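Side-chain contacts in probable spore coat polysaccharide biosynthesis protein E (Chromobacterium violaceum ATCC 12472, PDB 3G8R), which probably acts as an N-acylneuraminate-9-phosphate synthase of the NeuB family, here as the zinc-binding barrel and SAF domain of a longer protein: residues L213-G218 and R254-L259; T52-S57 and K65-F70; G144-R147 and D151-V154. All blocks are in the same frame, centred on the assembly; numbering follows the deposited sequence.

In the fold
All three contacts belong to the eight-stranded parallel barrel of the NeuB family. Along the chain they follow one another in the order interaction 2, interaction 3, interaction 1, without touching. Interaction 2 joins two short helices between strands 40-47 and 93-98. Interaction 3 starts helix 147-158, which follows strand 138-141, and interaction 1 pairs helices 209-216 and 242-259, which follow the last two strands. The centres of interactions 1 and 2 lie about 40 Å apart, and the centre of interaction 3 is about 26 and 27 Å from theirs, respectively. Interactions 1 and 2 both meet the second subunit, so two separated regions of one barrel take part in dimer assembly.

Interaction 1 (L213-G218 and R254-L259); sequences LAVAQG and RALAML
Val-215 and Ala-216, near the C-terminal end of helix 209-216, face the last turns of helix 242-259. The CA atoms of Val-215 and Ala-255 are 7.2 Å apart, and those of Ala-216 and Leu-259 are 7.4 Å apart, a close approach that the small alanines permit. Beyond the contact, Gly-218 closes a Schellman motif, and its positive phi suits glycine. The interface is wholly apolar, and Val-215 is at its centre. Its CG1 lies anti to the backbone N (chi1 170°), which sends this methyl toward the other helix, where it meets two leucines. Leu-256 brings CD2 within 3.7 Å of Val-215 CG1, the two side chains crossing at about a right angle. Leu-259 comes in at a slant and places CD1 3.8 Å from the same CG1. That CD1 also rests 3.8 Å from Ala-216 CA, where the small alanine side chain lets the methyl come close to the backbone. Branched aliphatic groups fit here because they fill the interface without needing polar partners. Val-215 also reaches Phe-222 of strand 221-225, while Leu-259 packs on Gln-217 of the second subunit, and Lys-186 NZ of that subunit is hydrogen-bonded to Ala-216 O. Two consecutive outer helices of a TIM barrel, following its seventh and eighth strands, are joined by aliphatic packing beside the dimer interface.

Interaction 2 (T52-S57 and K65-F70); sequences TFIHSS and KYVKRF
Ile-54, the first residue after helix 50-53, points toward Val-67 and Phe-70 of helix 67-72, within the excursion that a TIM barrel of the NeuB family makes here between its second and third strands. With chi1 at -57°, CG1 of Ile-54 stands beside its own backbone N, and its chain runs on to put CD1 against the opposing helix. That methyl lies 3.9 Å from Phe-70 CB and equally far from the carbonyl O of Val-67, so it touches atoms of residues three apart on the helix. The Ile-54 and Phe-70 side chains meet at a slant. The other branch of Ile-54, CG2, approaches Val-67 CG1 at 4.2 Å, so a beta-branched residue here can touch two partners at once. Phe-53 and Phe-70 approach obliquely, CE1 to CE1 at 4.3 Å. Phe-303 of the second subunit stacks on Phe-53 and also meets Phe-70, its ring about 50° from that one, which extends the buried aromatic cluster across the dimer. Large apolar residues suit a site closed from both subunits. The Phe-70 side chain is about 10 Å from the bound zinc ion, so this cluster lies near the metal site without forming it. On its own helix, one face of the Phe-70 ring is covered by Tyr-66 CB, 3.7 Å above the ring plane and offset toward the rim.

Interaction 3 (G144-R147 and D151-V154); sequences GARR and DKVV
Asp-151 meets Arg-147 through the backbone: its N-H donates to Arg-147 O at 2.8 Å, with an N-H...O angle of 166°. The bond reaches four residues back and belongs to the first turn of helix 147-158, for which Arg-146 is the N-cap residue. The Asp-151 side chain leaves on the same side, CB 3.2 Å from that carbonyl O. Its chi1 of -86° sets CG beside the backbone N, and the carboxylate finds its partner elsewhere, OD1 being hydrogen-bonded to Tyr-192 OH, a role to which a short acidic side chain is suited. The Arg-147 guanidinium is of opposite charge, but its NE stays 4.6 Å from Asp-151 OD2, so any attraction is likely to be long-range. Lys-152 follows on the exposed flank, and its chain brings NZ to 4.4 Å from Arg-146 NH2. Asp-149 lies close to both cations and makes a long, weak ion pair with each, probably easing their mutual approach. This is the start of an outer helix of the TIM barrel, reached by a loop from its fifth strand, 138-141. Val-153 turns to the buried inner face of the helix, where it packs on Phe-122 and on Trp-125 and Leu-128 of helix 125-132.

Interaction 1 (L213-G218 and R254-L259)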
loop_
_atom_site.group_PDB
_atom_site.type_symbol
_atom_site.label_atom_id
_atom_site.label_comp_id
_atom_site.label_asym_id
_atom_site.label_seq_id
_atom_site.Cartn_x
_atom_site.Cartn_y
_atom_site.Cartn_z
ATOM N N LEU A 213 -5.209 0.684 -2.702
ATOM C CA LEU A 213 -3.784 0.547 -2.975
ATOM C C LEU A 213 -3.097 1.902 -2.949
ATOM O O LEU A 213 -1.945 2.020 -2.531
ATOM C CB LEU A 213 -3.613 -0.099 -4.322
ATOM C CG LEU A 213 -3.296 -1.581 -4.303
ATOM C CD1 LEU A 213 -4.112 -2.345 -3.331
ATOM C CD2 LEU A 213 -3.462 -2.124 -5.693
ATOM N N ALA A 214 -3.829 2.931 -3.372
ATOM C CA ALA A 214 -3.248 4.243 -3.531
ATOM C C ALA A 214 -3.082 4.863 -2.158
ATOM O O ALA A 214 -2.046 5.422 -1.837
ATOM C CB ALA A 214 -4.126 5.109 -4.420
ATOM N N VAL A 215 -4.113 4.739 -1.341
ATOM C CA VAL A 215 -4.063 5.306 -0.016
ATOM C C VAL A 215 -2.948 4.653 0.752
ATOM O O VAL A 215 -2.219 5.314 1.502
ATOM C CB VAL A 215 -5.331 5.025 0.707
ATOM C CG1 VAL A 215 -5.175 5.398 2.167
ATOM C CG2 VAL A 215 -6.427 5.804 0.056
ATOM N N ALA A 216 -2.810 3.349 0.522
ATOM C CA ALA A 216 -1.919 2.523 1.345
ATOM C C ALA A 216 -0.554 2.975 1.053
ATOM O O ALA A 216 0.317 2.878 1.882
ATOM C CB ALA A 216 -2.039 1.061 1.016
ATOM N N GLN A 217 -0.365 3.493 -0.137
ATOM C CA GLN A 217 0.961 3.841 -0.530
ATOM C C GLN A 217 1.330 5.266 -0.108
ATOM O O GLN A 217 2.416 5.754 -0.398
ATOM C CB GLN A 217 1.107 3.594 -2.013
ATOM C CG GLN A 217 2.488 3.187 -2.374
ATOM C CD GLN A 217 2.483 2.140 -3.413
ATOM O OE1 GLN A 217 1.506 2.029 -4.175
ATOM N NE2 GLN A 217 3.560 1.331 -3.470
ATOM N N GLY A 218 0.432 5.914 0.621
ATOM C CA GLY A 218 0.695 7.240 1.164
ATOM C C GLY A 218 0.400 8.388 0.211
ATOM O O GLY A 218 0.981 9.454 0.352
ATOM N N ARG A 254 -13.032 2.676 3.762
ATOM C CA ARG A 254 -12.707 1.351 4.250
ATOM C C ARG A 254 -11.195 1.137 4.434
ATOM O O ARG A 254 -10.751 0.644 5.465
ATOM C CB ARG A 254 -13.303 0.311 3.309
ATOM C CG ARG A 254 -13.262 -1.087 3.832
ATOM C CD ARG A 254 -14.030 -2.054 2.932
ATOM N NE ARG A 254 -13.699 -3.450 3.268
ATOM C CZ ARG A 254 -14.097 -4.072 4.385
ATOM N NH1 ARG A 254 -14.866 -3.463 5.289
ATOM N NH2 ARG A 254 -13.716 -5.311 4.620
ATOM N N ALA A 255 -10.412 1.508 3.432
ATOM C CA ALA A 255 -8.973 1.317 3.445
ATOM C C ALA A 255 -8.341 2.065 4.608
ATOM O O ALA A 255 -7.389 1.580 5.206
ATOM C CB ALA A 255 -8.383 1.820 2.150
ATOM N N LEU A 256 -8.889 3.232 4.951
ATOM C CA LEU A 256 -8.338 3.981 6.049
ATOM C C LEU A 256 -8.586 3.241 7.339
ATOM O O LEU A 256 -7.713 3.192 8.206
ATOM C CB LEU A 256 -8.927 5.378 6.103
ATOM C CG LEU A 256 -8.496 6.238 4.915
ATOM C CD1 LEU A 256 -9.450 7.360 4.717
ATOM C CD2 LEU A 256 -7.078 6.721 5.013
ATOM N N ALA A 257 -9.764 2.639 7.473
ATOM C CA ALA A 257 -10.118 1.982 8.717
ATOM C C ALA A 257 -9.239 0.774 8.875
ATOM O O ALA A 257 -8.651 0.546 9.938
ATOM C CB ALA A 257 -11.559 1.563 8.708
HETATM N N MSE A 258 -9.179 -0.020 7.810
HETATM C CA MSE A 258 -8.352 -1.206 7.792
HETATM C C MSE A 258 -6.890 -0.833 8.029
HETATM O O MSE A 258 -6.133 -1.652 8.481
HETATM C CB MSE A 258 -8.471 -1.914 6.436
HETATM C CG MSE A 258 -9.569 -2.922 6.300
HETATM SE SE MSE A 258 -9.627 -3.601 4.634
HETATM C CE MSE A 258 -10.668 -4.896 5.158
ATOM N N LEU A 259 -6.476 0.378 7.686
ATOM C CA LEU A 259 -5.076 0.723 7.788
ATOM C C LEU A 259 -4.729 1.148 9.201
ATOM O O LEU A 259 -3.582 0.980 9.657
ATOM C CB LEU A 259 -4.700 1.810 6.772
ATOM C CG LEU A 259 -4.345 1.350 5.328
ATOM C CD1 LEU A 259 -4.249 2.493 4.382
ATOM C CD2 LEU A 259 -3.063 0.572 5.224
#

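Interaction 2 (T52-S57 and K65-F70)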
loop_
_atom_site.group_PDB
_atom_site.type_symbol
_atom_site.label_atom_id
_atom_site.label_comp_id
_atom_site.label_asym_id
_atom_site.label_seq_id
_atom_site.Cartn_x
_atom_site.Cartn_y
_atom_site.Cartn_z
ATOM N N THR A 52 -6.959 31.399 -29.099
ATOM C CA THR A 52 -5.518 31.295 -29.271
ATOM C C THR A 52 -5.095 29.830 -29.382
ATOM O O THR A 52 -4.177 29.481 -30.132
ATOM C CB THR A 52 -4.746 31.936 -28.068
ATOM O OG1 THR A 52 -5.271 31.440 -26.832
ATOM C CG2 THR A 52 -4.864 33.455 -28.065
ATOM N N PHE A 53 -5.778 28.974 -28.631
ATOM C CA PHE A 53 -5.271 27.656 -28.350
ATOM C C PHE A 53 -5.347 26.728 -29.520
ATOM O O PHE A 53 -4.434 25.921 -29.743
ATOM C CB PHE A 53 -6.016 27.024 -27.184
ATOM C CG PHE A 53 -5.386 25.762 -26.705
ATOM C CD1 PHE A 53 -5.929 24.531 -27.058
ATOM C CD2 PHE A 53 -4.228 25.803 -25.954
ATOM C CE1 PHE A 53 -5.345 23.343 -26.637
ATOM C CE2 PHE A 53 -3.625 24.639 -25.517
ATOM C CZ PHE A 53 -4.185 23.390 -25.856
ATOM N N ILE A 54 -6.458 26.799 -30.237
ATOM C CA ILE A 54 -6.611 25.999 -31.435
ATOM C C ILE A 54 -6.144 26.850 -32.585
ATOM O O ILE A 54 -6.710 27.903 -32.881
ATOM C CB ILE A 54 -8.054 25.536 -31.650
ATOM C CG1 ILE A 54 -8.536 24.751 -30.416
ATOM C CG2 ILE A 54 -8.155 24.762 -32.989
ATOM C CD1 ILE A 54 -9.775 23.860 -30.628
ATOM N N HIS A 55 -5.088 26.394 -33.223
ATOM C CA HIS A 55 -4.476 27.191 -34.244
ATOM C C HIS A 55 -5.364 27.342 -35.482
ATOM O O HIS A 55 -6.066 26.401 -35.878
ATOM C CB HIS A 55 -3.135 26.609 -34.624
ATOM C CG HIS A 55 -2.335 27.516 -35.491
ATOM N ND1 HIS A 55 -2.238 27.340 -36.850
ATOM C CD2 HIS A 55 -1.642 28.638 -35.201
ATOM C CE1 HIS A 55 -1.487 28.294 -37.361
ATOM N NE2 HIS A 55 -1.113 29.096 -36.379
ATOM N N SER A 56 -5.312 28.522 -36.096
ATOM C CA SER A 56 -6.020 28.757 -37.347
ATOM C C SER A 56 -6.020 27.502 -38.232
ATOM O O SER A 56 -7.085 27.081 -38.705
ATOM C CB SER A 56 -5.403 29.918 -38.105
ATOM O OG SER A 56 -5.092 30.985 -37.224
ATOM N N SER A 57 -4.831 26.915 -38.418
ATOM C CA SER A 57 -4.614 25.823 -39.358
ATOM C C SER A 57 -5.434 24.585 -39.005
ATOM O O SER A 57 -5.764 23.766 -39.866
ATOM C CB SER A 57 -3.118 25.475 -39.451
ATOM O OG SER A 57 -2.647 24.804 -38.284
ATOM N N LYS A 65 -6.846 14.133 -33.301
ATOM C CA LYS A 65 -7.527 14.016 -32.030
ATOM C C LYS A 65 -7.744 15.348 -31.333
ATOM O O LYS A 65 -6.917 16.278 -31.438
ATOM C CB LYS A 65 -6.731 13.084 -31.128
ATOM C CG LYS A 65 -7.557 12.397 -30.060
ATOM C CD LYS A 65 -6.827 11.183 -29.466
ATOM C CE LYS A 65 -7.641 10.554 -28.325
ATOM N NZ LYS A 65 -9.022 11.149 -28.353
ATOM N N TYR A 66 -8.874 15.423 -30.628
ATOM C CA TYR A 66 -9.193 16.483 -29.642
ATOM C C TYR A 66 -9.709 17.809 -30.218
ATOM O O TYR A 66 -10.556 18.476 -29.601
ATOM C CB TYR A 66 -8.028 16.753 -28.682
ATOM C CG TYR A 66 -7.602 15.590 -27.799
ATOM C CD1 TYR A 66 -8.391 15.165 -26.716
ATOM C CD2 TYR A 66 -6.383 14.946 -28.016
ATOM C CE1 TYR A 66 -7.972 14.087 -25.885
ATOM C CE2 TYR A 66 -5.961 13.885 -27.226
ATOM C CZ TYR A 66 -6.747 13.449 -26.152
ATOM O OH TYR A 66 -6.291 12.393 -25.355
ATOM N N VAL A 67 -9.218 18.213 -31.380
ATOM C CA VAL A 67 -9.689 19.470 -31.942
ATOM C C VAL A 67 -11.210 19.603 -31.875
ATOM O O VAL A 67 -11.720 20.563 -31.317
ATOM C CB VAL A 67 -9.226 19.643 -33.379
ATOM C CG1 VAL A 67 -9.754 20.944 -33.952
ATOM C CG2 VAL A 67 -7.752 19.631 -33.411
ATOM N N LYS A 68 -11.916 18.632 -32.438
ATOM C CA LYS A 68 -13.366 18.714 -32.596
ATOM C C LYS A 68 -14.050 18.638 -31.244
ATOM O O LYS A 68 -15.007 19.395 -30.964
ATOM C CB LYS A 68 -13.871 17.582 -33.500
ATOM C CG LYS A 68 -15.320 17.679 -33.893
ATOM C CD LYS A 68 -15.734 16.556 -34.812
ATOM C CE LYS A 68 -17.149 16.058 -34.461
ATOM N NZ LYS A 68 -18.076 15.976 -35.668
ATOM N N ARG A 69 -13.557 17.731 -30.406
ATOM C CA ARG A 69 -14.105 17.589 -29.065
ATOM C C ARG A 69 -14.005 18.937 -28.324
ATOM O O ARG A 69 -14.990 19.375 -27.708
ATOM C CB ARG A 69 -13.452 16.409 -28.329
ATOM C CG ARG A 69 -13.491 16.473 -26.817
ATOM C CD ARG A 69 -14.779 15.924 -26.142
ATOM N NE ARG A 69 -14.474 15.583 -24.736
ATOM C CZ ARG A 69 -15.355 15.421 -23.742
ATOM N NH1 ARG A 69 -16.674 15.568 -23.948
ATOM N NH2 ARG A 69 -14.898 15.118 -22.520
ATOM N N PHE A 70 -12.856 19.609 -28.449
ATOM C CA PHE A 70 -12.650 20.891 -27.810
ATOM C C PHE A 70 -13.564 21.975 -28.323
ATOM O O PHE A 70 -14.143 22.732 -27.539
ATOM C CB PHE A 70 -11.208 21.355 -27.963
ATOM C CG PHE A 70 -10.226 20.608 -27.100
ATOM C CD1 PHE A 70 -8.876 20.605 -27.411
ATOM C CD2 PHE A 70 -10.643 19.890 -25.982
ATOM C CE1 PHE A 70 -7.967 19.917 -26.616
ATOM C CE2 PHE A 70 -9.722 19.193 -25.191
ATOM C CZ PHE A 70 -8.401 19.206 -25.513
#

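Interaction 3 (G144-R147 and D151-V154)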
loop_
_atom_site.group_PDB
_atom_site.type_symbol
_atom_site.label_atom_id
_atom_site.label_comp_id
_atom_site.label_asym_id
_atom_site.label_seq_id
_atom_site.Cartn_x
_atom_site.Cartn_y
_atom_site.Cartn_z
ATOM N N GLY A 144 4.491 10.016 -17.743
ATOM C CA GLY A 144 5.586 10.028 -18.705
ATOM C C GLY A 144 6.537 11.209 -18.590
ATOM O O GLY A 144 7.159 11.596 -19.591
ATOM N N ALA A 145 6.652 11.799 -17.399
ATOM C CA ALA A 145 7.642 12.851 -17.185
ATOM C C ALA A 145 8.950 12.181 -16.857
ATOM O O ALA A 145 8.975 11.227 -16.076
ATOM C CB ALA A 145 7.238 13.742 -16.038
ATOM N N ARG A 146 10.042 12.672 -17.425
ATOM C CA ARG A 146 11.358 12.225 -16.989
ATOM C C ARG A 146 11.628 12.664 -15.546
ATOM O O ARG A 146 11.123 13.700 -15.092
ATOM C CB ARG A 146 12.443 12.786 -17.891
ATOM C CG ARG A 146 12.269 12.451 -19.324
ATOM C CD ARG A 146 13.575 12.642 -20.056
ATOM N NE ARG A 146 13.898 14.044 -20.406
ATOM C CZ ARG A 146 15.070 14.664 -20.155
ATOM N NH1 ARG A 146 16.085 14.038 -19.525
ATOM N NH2 ARG A 146 15.235 15.934 -20.535
ATOM N N ARG A 147 12.410 11.853 -14.832
ATOM C CA ARG A 147 12.906 12.181 -13.496
ATOM C C ARG A 147 13.606 13.556 -13.485
ATOM O O ARG A 147 13.273 14.421 -12.677
ATOM C CB ARG A 147 13.874 11.097 -13.031
ATOM C CG ARG A 147 14.057 11.031 -11.527
ATOM C CD ARG A 147 15.118 9.979 -11.143
ATOM N NE ARG A 147 16.494 10.500 -11.059
ATOM C CZ ARG A 147 17.497 10.141 -11.861
ATOM N NH1 ARG A 147 18.713 10.673 -11.691
ATOM N NH2 ARG A 147 17.293 9.248 -12.832
ATOM N N ASP A 151 12.232 16.581 -11.265
ATOM C CA ASP A 151 13.266 17.252 -10.498
ATOM C C ASP A 151 13.359 18.737 -10.809
ATOM O O ASP A 151 13.342 19.537 -9.881
ATOM C CB ASP A 151 14.609 16.621 -10.771
ATOM C CG ASP A 151 14.879 15.432 -9.902
ATOM O OD1 ASP A 151 13.973 14.947 -9.193
ATOM O OD2 ASP A 151 16.047 14.972 -9.923
ATOM N N LYS A 152 13.471 19.118 -12.082
ATOM C CA LYS A 152 13.625 20.537 -12.383
ATOM C C LYS A 152 12.415 21.264 -11.844
ATOM O O LYS A 152 12.548 22.252 -11.092
ATOM C CB LYS A 152 13.760 20.823 -13.871
ATOM C CG LYS A 152 15.179 20.737 -14.370
ATOM C CD LYS A 152 15.273 20.663 -15.899
ATOM C CE LYS A 152 16.512 19.841 -16.316
ATOM N NZ LYS A 152 16.206 18.922 -17.468
ATOM N N VAL A 153 11.247 20.734 -12.200
ATOM C CA VAL A 153 9.998 21.348 -11.850
ATOM C C VAL A 153 9.775 21.412 -10.336
ATOM O O VAL A 153 9.346 22.439 -9.823
ATOM C CB VAL A 153 8.823 20.627 -12.520
ATOM C CG1 VAL A 153 7.536 21.115 -11.925
ATOM C CG2 VAL A 153 8.818 20.900 -13.985
ATOM N N VAL A 154 10.062 20.323 -9.631
ATOM C CA VAL A 154 9.916 20.330 -8.189
ATOM C C VAL A 154 10.832 21.383 -7.602
ATOM O O VAL A 154 10.370 22.356 -7.034
ATOM C CB VAL A 154 10.237 18.967 -7.547
ATOM C CG1 VAL A 154 10.550 19.131 -6.098
ATOM C CG2 VAL A 154 9.070 18.062 -7.651
#